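Local structure of AT-less polyketide synthase (Streptomyces platensis subsp. rosaceus, 4TKT) at residues L223-G226 against F230-S233. The protein probably catalyses decarboxylative Claisen condensation, extending an acyl chain as one ketosynthase domain of the polyketide synthase for isomigrastatin. Sequence-based numbering, arbitrary orientation.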
loop_
_atom_site.group_PDB
_atom_site.type_symbol
_atom_site.label_atom_id
_atom_site.label_comp_id
_atom_site.label_asym_id
_atom_site.label_seq_id
_atom_site.Cartn_x
_atom_site.Cartn_y
_atom_site.Cartn_z
ATOM N N LEU A 223 5.512 -1.954 -26.396
ATOM C CA LEU A 223 5.713 -1.454 -27.751
ATOM C C LEU A 223 5.828 0.066 -27.736
ATOM O O LEU A 223 6.430 0.668 -28.625
ATOM C CB LEU A 223 4.570 -1.890 -28.668
ATOM C CG LEU A 223 4.496 -3.374 -29.034
ATOM C CD1 LEU A 223 3.219 -3.671 -29.802
ATOM C CD2 LEU A 223 5.712 -3.796 -29.843
HETATM N N MSE A 224 5.250 0.678 -26.711
HETATM C CA MSE A 224 5.218 2.127 -26.593
HETATM C C MSE A 224 6.533 2.686 -26.063
HETATM O O MSE A 224 7.067 3.657 -26.600
HETATM C CB MSE A 224 4.069 2.548 -25.683
HETATM C CG MSE A 224 3.793 4.034 -25.679
HETATM SE SE MSE A 224 3.602 4.717 -23.871
HETATM C CE MSE A 224 5.472 5.055 -23.491
ATOM N N ILE A 225 7.049 2.075 -25.003
ATOM C CA ILE A 225 8.317 2.509 -24.427
ATOM C C ILE A 225 9.484 2.124 -25.332
ATOM O O ILE A 225 10.589 2.646 -25.192
ATOM C CB ILE A 225 8.538 1.917 -23.022
ATOM C CG1 ILE A 225 8.642 0.394 -23.082
ATOM C CG2 ILE A 225 7.415 2.328 -22.094
ATOM C CD1 ILE A 225 8.898 -0.248 -21.729
ATOM N N GLY A 226 9.232 1.208 -26.261
ATOM C CA GLY A 226 10.232 0.828 -27.240
ATOM C C GLY A 226 10.318 1.860 -28.346
ATOM O O GLY A 226 11.404 2.247 -28.774
ATOM N N PHE A 230 11.878 5.051 -24.170
ATOM C CA PHE A 230 11.851 5.328 -22.738
ATOM C C PHE A 230 12.431 4.164 -21.944
ATOM O O PHE A 230 12.806 4.320 -20.783
ATOM C CB PHE A 230 10.427 5.610 -22.258
ATOM C CG PHE A 230 9.775 6.779 -22.932
ATOM C CD1 PHE A 230 10.237 8.067 -22.718
ATOM C CD2 PHE A 230 8.684 6.594 -23.764
ATOM C CE1 PHE A 230 9.632 9.148 -23.332
ATOM C CE2 PHE A 230 8.073 7.669 -24.381
ATOM C CZ PHE A 230 8.549 8.949 -24.166
ATOM N N ALA A 231 12.498 2.996 -22.575
ATOM C CA ALA A 231 12.940 1.788 -21.888
ATOM C C ALA A 231 14.459 1.715 -21.793
ATOM O O ALA A 231 15.168 2.143 -22.703
ATOM C CB ALA A 231 12.398 0.557 -22.593
ATOM N N SER A 232 14.953 1.174 -20.682
ATOM C CA SER A 232 16.386 0.954 -20.510
ATOM C C SER A 232 16.818 -0.342 -21.192
ATOM O O SER A 232 16.056 -1.306 -21.260
ATOM C CB SER A 232 16.758 0.923 -19.025
ATOM O OG SER A 232 15.974 -0.021 -18.315
ATOM N N SER A 233 18.049 -0.359 -21.689
ATOM C CA SER A 233 18.553 -1.492 -22.456
ATOM C C SER A 233 18.745 -2.757 -21.624
ATOM O O SER A 233 18.843 -3.854 -22.175
ATOM C CB SER A 233 19.876 -1.121 -23.122
ATOM O OG SER A 233 19.706 -0.015 -23.987
#
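Ile225, near the C-terminal end of helix 220-227, meets Phe230 and Ala231 where the chain has left that helix: a local helix-to-loop contact in the thiolase-type ketosynthase fold, joined by backbone bonds and a small apolar patch. The carbonyl of Ile225 takes two amides of the loop. Ala231 N gives a 3.3 Å hydrogen bond to Ile225 O, its N-H...O angle 150°, from above the carbonyl plane, while Phe230 N lies nearer, 2.9 Å from Ile225 O, but makes a weak, bent bond with an N-H...O angle of 128°. Beside these bonds, the methyl of Ala231 points at the helix and meets the ethyl branch of Ile225, with CD1 of Ile225 3.7 Å from CB of Ala231. That branch starts between the backbone N and the carbonyl carbon (chi1 64°) and then runs extended to reach the methyl. The chain of selenomethionine Met224 is bent at chi2 and chi3, which brings its terminal methyl obliquely to the Phe230 ring, CE of Met224 3.6 Å from CD2 of Phe230. The edge of the same ring faces CA of Ile225. Ile225 and Phe230 also touch Tyr247, whose backbone hydrogen-bonds with Phe230 and Ser232, and Tyr63 OH is hydrogen-bonded to the carbonyl oxygen of Ala231. The loop thus touches helix 220-227 and also the segment around Tyr247, a few residues ahead of strand 252-260 of the central sheet.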